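Local coordinates for periplasmic binding protein/LacI transcriptional regulator (Burkholderia graminis C4D1M, PDB 5HQJ) that binds D-arabinose in its pyranose form and probably serves as the periplasmic sugar receptor of an ABC transporter, at residues Gln66-Glu78 with Ile90-Met102. Residues are numbered along the deposited sequence; the frame is centred on the assembly and turned at random.
Sequences QNTQGSTQVQIIE and ISVNEPKSVESVM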
loop_
_atom_site.group_PDB
_atom_site.type_symbol
_atom_site.label_atom_id
_atom_site.label_comp_id
_atom_site.label_asym_id
_atom_site.label_seq_id
_atom_site.Cartn_x
_atom_site.Cartn_y
_atom_site.Cartn_z
ATOM N N GLN A 66 6.447 7.659 -13.545
ATOM C CA GLN A 66 5.342 8.008 -14.450
ATOM C C GLN A 66 4.403 6.824 -14.658
ATOM O O GLN A 66 3.232 6.998 -15.024
ATOM C CB GLN A 66 5.865 8.473 -15.808
ATOM C CG GLN A 66 7.002 9.471 -15.735
ATOM C CD GLN A 66 8.345 8.804 -15.516
ATOM O OE1 GLN A 66 8.888 8.173 -16.426
ATOM N NE2 GLN A 66 8.888 8.930 -14.305
ATOM N N ASN A 67 4.933 5.623 -14.431
ATOM C CA ASN A 67 4.154 4.397 -14.515
ATOM C C ASN A 67 4.726 3.362 -13.557
ATOM O O ASN A 67 5.763 3.595 -12.932
ATOM C CB ASN A 67 4.145 3.862 -15.944
ATOM C CG ASN A 67 5.517 3.890 -16.586
ATOM O OD1 ASN A 67 6.529 3.552 -15.958
ATOM N ND2 ASN A 67 5.562 4.293 -17.851
ATOM N N THR A 68 4.047 2.226 -13.456
ATOM C CA THR A 68 4.339 1.243 -12.423
ATOM C C THR A 68 5.361 0.181 -12.854
ATOM O O THR A 68 5.432 -0.878 -12.231
ATOM C CB THR A 68 3.029 0.510 -11.977
ATOM O OG1 THR A 68 2.348 -0.030 -13.120
ATOM C CG2 THR A 68 2.099 1.451 -11.281
ATOM N N GLN A 69 6.169 0.433 -13.883
ATOM C CA GLN A 69 6.800 -0.714 -14.559
ATOM C C GLN A 69 8.104 -1.271 -13.940
ATOM O O GLN A 69 8.190 -2.484 -13.729
ATOM C CB GLN A 69 7.034 -0.393 -16.041
ATOM C CG GLN A 69 7.971 0.733 -16.372
ATOM C CD GLN A 69 8.014 0.975 -17.878
ATOM O OE1 GLN A 69 7.492 1.971 -18.379
ATOM N NE2 GLN A 69 8.622 0.045 -18.607
ATOM N N GLY A 70 9.109 -0.444 -13.660
ATOM C CA GLY A 70 10.332 -0.956 -13.040
ATOM C C GLY A 70 11.582 -0.313 -13.570
ATOM O O GLY A 70 12.402 0.196 -12.801
ATOM N N SER A 71 11.736 -0.340 -14.890
ATOM C CA SER A 71 12.789 0.424 -15.540
ATOM C C SER A 71 12.715 1.889 -15.124
ATOM O O SER A 71 13.734 2.571 -15.027
ATOM C CB SER A 71 12.678 0.316 -17.064
ATOM O OG SER A 71 11.794 -0.733 -17.423
ATOM N N THR A 72 11.502 2.379 -14.892
ATOM C CA THR A 72 11.309 3.781 -14.567
ATOM C C THR A 72 11.966 4.146 -13.228
ATOM O O THR A 72 12.514 5.240 -13.074
ATOM C CB THR A 72 9.826 4.144 -14.478
ATOM O OG1 THR A 72 9.111 3.621 -15.611
ATOM C CG2 THR A 72 9.686 5.666 -14.407
ATOM N N GLN A 73 11.915 3.225 -12.270
ATOM C CA GLN A 73 12.509 3.485 -10.954
ATOM C C GLN A 73 14.019 3.245 -10.956
ATOM O O GLN A 73 14.735 3.845 -10.169
ATOM C CB GLN A 73 11.837 2.631 -9.864
ATOM C CG GLN A 73 10.535 3.236 -9.272
ATOM C CD GLN A 73 9.944 2.377 -8.155
ATOM O OE1 GLN A 73 10.169 1.179 -8.102
ATOM N NE2 GLN A 73 9.195 3.001 -7.251
ATOM N N VAL A 74 14.522 2.400 -11.855
ATOM C CA VAL A 74 15.973 2.253 -11.974
ATOM C C VAL A 74 16.588 3.574 -12.460
ATOM O O VAL A 74 17.582 4.042 -11.908
ATOM C CB VAL A 74 16.369 1.084 -12.929
ATOM C CG1 VAL A 74 17.886 0.954 -13.043
ATOM C CG2 VAL A 74 15.786 -0.219 -12.423
ATOM N N GLN A 75 15.986 4.187 -13.476
ATOM C CA GLN A 75 16.505 5.444 -14.002
ATOM C C GLN A 75 16.597 6.492 -12.902
ATOM O O GLN A 75 17.596 7.215 -12.813
ATOM C CB GLN A 75 15.633 5.961 -15.155
ATOM C CG GLN A 75 15.930 5.291 -16.482
ATOM C CD GLN A 75 17.377 5.478 -16.912
ATOM O OE1 GLN A 75 17.881 6.602 -16.953
ATOM N NE2 GLN A 75 18.063 4.369 -17.202
ATOM N N ILE A 76 15.584 6.550 -12.039
ATOM C CA ILE A 76 15.570 7.541 -10.960
ATOM C C ILE A 76 16.726 7.341 -9.986
ATOM O O ILE A 76 17.360 8.305 -9.554
ATOM C CB ILE A 76 14.253 7.509 -10.174
ATOM C CG1 ILE A 76 13.114 8.032 -11.050
ATOM C CG2 ILE A 76 14.370 8.376 -8.916
ATOM C CD1 ILE A 76 11.730 7.884 -10.435
ATOM N N ILE A 77 17.011 6.093 -9.641
ATOM C CA ILE A 77 18.082 5.822 -8.691
ATOM C C ILE A 77 19.455 6.154 -9.306
ATOM O O ILE A 77 20.312 6.695 -8.614
ATOM C CB ILE A 77 18.017 4.346 -8.177
ATOM C CG1 ILE A 77 16.711 4.141 -7.388
ATOM C CG2 ILE A 77 19.193 4.040 -7.262
ATOM C CD1 ILE A 77 16.285 2.710 -7.230
ATOM N N GLU A 78 19.651 5.922 -10.604
ATOM C CA GLU A 78 20.934 6.270 -11.226
ATOM C C GLU A 78 21.199 7.776 -11.168
ATOM O O GLU A 78 22.317 8.195 -10.857
ATOM C CB GLU A 78 20.995 5.786 -12.678
ATOM C CG GLU A 78 20.499 4.361 -12.859
ATOM C CD GLU A 78 21.148 3.641 -14.012
ATOM O OE1 GLU A 78 21.040 4.136 -15.160
ATOM O OE2 GLU A 78 21.761 2.570 -13.768
ATOM N N ILE A 90 12.455 4.184 -0.940
ATOM C CA ILE A 90 11.632 3.823 -2.073
ATOM C C ILE A 90 10.555 2.803 -1.703
ATOM O O ILE A 90 10.782 1.857 -0.948
ATOM C CB ILE A 90 12.520 3.286 -3.234
ATOM C CG1 ILE A 90 11.647 2.919 -4.441
ATOM C CG2 ILE A 90 13.399 2.106 -2.769
ATOM C CD1 ILE A 90 12.415 2.451 -5.677
ATOM N N SER A 91 9.360 3.040 -2.225
ATOM C CA SER A 91 8.322 2.018 -2.330
ATOM C C SER A 91 8.390 1.354 -3.722
ATOM O O SER A 91 8.223 2.030 -4.750
ATOM C CB SER A 91 6.948 2.649 -2.109
ATOM O OG SER A 91 5.941 1.678 -2.231
ATOM N N VAL A 92 8.617 0.040 -3.753
ATOM C CA VAL A 92 8.957 -0.683 -4.994
ATOM C C VAL A 92 7.763 -1.325 -5.696
ATOM O O VAL A 92 6.994 -2.069 -5.103
ATOM C CB VAL A 92 9.982 -1.784 -4.685
ATOM C CG1 VAL A 92 10.426 -2.471 -5.941
ATOM C CG2 VAL A 92 11.172 -1.178 -3.976
ATOM N N ASN A 93 7.628 -1.046 -6.989
ATOM C CA ASN A 93 6.531 -1.628 -7.747
ATOM C C ASN A 93 6.734 -3.115 -8.018
ATOM O O ASN A 93 5.806 -3.909 -7.878
ATOM C CB ASN A 93 6.335 -0.878 -9.060
ATOM C CG ASN A 93 5.370 0.306 -8.922
ATOM O OD1 ASN A 93 4.212 0.152 -8.501
ATOM N ND2 ASN A 93 5.835 1.458 -9.291
ATOM N N GLU A 94 7.960 -3.471 -8.368
ATOM C CA GLU A 94 8.323 -4.861 -8.644
ATOM C C GLU A 94 9.770 -5.121 -8.148
ATOM O O GLU A 94 10.710 -4.468 -8.598
ATOM C CB GLU A 94 8.157 -5.148 -10.141
ATOM C CG GLU A 94 8.101 -6.640 -10.512
ATOM C CD GLU A 94 9.442 -7.299 -10.350
ATOM O OE1 GLU A 94 9.488 -8.417 -9.796
ATOM O OE2 GLU A 94 10.444 -6.672 -10.762
ATOM N N PRO A 95 9.937 -6.066 -7.199
ATOM C CA PRO A 95 11.157 -6.149 -6.384
ATOM C C PRO A 95 12.411 -6.545 -7.150
ATOM O O PRO A 95 13.487 -6.021 -6.858
ATOM C CB PRO A 95 10.815 -7.225 -5.336
ATOM C CG PRO A 95 9.753 -8.014 -5.932
ATOM C CD PRO A 95 8.959 -7.091 -6.805
ATOM N N LYS A 96 12.281 -7.457 -8.111
ATOM C CA LYS A 96 13.461 -7.969 -8.785
ATOM C C LYS A 96 14.041 -6.856 -9.650
ATOM O O LYS A 96 15.250 -6.678 -9.682
ATOM C CB LYS A 96 13.149 -9.228 -9.626
ATOM C CG LYS A 96 12.707 -10.477 -8.811
ATOM C CD LYS A 96 11.194 -10.451 -8.524
ATOM C CE LYS A 96 10.703 -11.594 -7.630
ATOM N NZ LYS A 96 9.255 -11.420 -7.278
ATOM N N SER A 97 13.174 -6.083 -10.310
ATOM C CA SER A 97 13.609 -5.051 -11.240
ATOM C C SER A 97 14.715 -4.137 -10.697
ATOM O O SER A 97 15.598 -3.683 -11.418
ATOM C CB SER A 97 12.405 -4.179 -11.636
ATOM O OG SER A 97 11.437 -4.923 -12.351
ATOM N N VAL A 98 14.636 -3.839 -9.412
ATOM C CA VAL A 98 15.394 -2.735 -8.852
ATOM C C VAL A 98 16.586 -3.205 -7.986
ATOM O O VAL A 98 17.361 -2.391 -7.473
ATOM C CB VAL A 98 14.424 -1.840 -8.044
ATOM C CG1 VAL A 98 14.008 -2.514 -6.741
ATOM C CG2 VAL A 98 15.004 -0.464 -7.848
ATOM N N GLU A 99 16.758 -4.523 -7.862
ATOM C CA GLU A 99 17.801 -5.064 -6.987
ATOM C C GLU A 99 19.198 -4.579 -7.374
ATOM O O GLU A 99 20.007 -4.240 -6.511
ATOM C CB GLU A 99 17.792 -6.599 -6.996
ATOM C CG GLU A 99 16.480 -7.226 -6.565
ATOM C CD GLU A 99 16.561 -8.728 -6.458
ATOM O OE1 GLU A 99 17.640 -9.277 -6.756
ATOM O OE2 GLU A 99 15.550 -9.360 -6.096
ATOM N N SER A 100 19.490 -4.560 -8.672
ATOM C CA SER A 100 20.844 -4.293 -9.131
ATOM C C SER A 100 21.301 -2.848 -8.898
ATOM O O SER A 100 22.406 -2.613 -8.409
ATOM C CB SER A 100 20.954 -4.644 -10.621
ATOM O OG SER A 100 19.784 -5.328 -11.051
ATOM N N VAL A 101 20.465 -1.880 -9.252
ATOM C CA VAL A 101 20.851 -0.479 -9.109
ATOM C C VAL A 101 20.863 -0.051 -7.633
ATOM O O VAL A 101 21.623 0.832 -7.240
ATOM C CB VAL A 101 19.914 0.441 -9.925
ATOM C CG1 VAL A 101 18.482 0.422 -9.361
ATOM C CG2 VAL A 101 20.461 1.866 -9.979
HETATM N N MSE A 102 20.050 -0.692 -6.810
HETATM C CA MSE A 102 20.035 -0.351 -5.386
HETATM C C MSE A 102 21.315 -0.795 -4.690
HETATM O O MSE A 102 21.795 -0.127 -3.774
HETATM C CB MSE A 102 18.809 -0.958 -4.699
HETATM C CG MSE A 102 17.529 -0.224 -5.097
HETATM SE SE MSE A 102 15.885 -0.926 -4.353
HETATM C CE MSE A 102 16.250 -0.487 -2.478
HETATM O O HOH W 1 7.180 2.262 -11.512
#
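Q73 NE2 donates to S91 O at 2.9 Å and makes a weak bond to P35 O, so this buried amide nitrogen has one good backbone acceptor and one weak one. The N-H...O angle to S91 O is 161°, and S91 O lies nearly in the amide plane of Q73. The Q73 chain runs extended from CG (chi2 -178°), which carries its amide past the end of I90; I90 CD1 touches Q73 CD at 3.5 Å. Beside this, the N93 and T68 side chains cross at about a right angle, and N93 CB sits 3.3 Å from the backbone T68 O, while N93 ND2 donates to K36 O. At the N-cap of helix 71-82, G70 lets S97 come close, with S97 CB 4.1 Å from G70 CA; S97 OG and S97 N both bond E94 OE2. Further along, I77 CD1 presses against V98 CG2 at a tight 3.5 Å, and V101 spreads its methyls over V74 and I77. Two neighbouring helices of the Rossmann-like N-terminal lobe thus pack through aliphatic branches, whereas the Q73 amide ties to the loop after strand 87-90, whose S91 bonds the sugar-pocket residue D116: the contact is polar near the pocket and apolar between the helices.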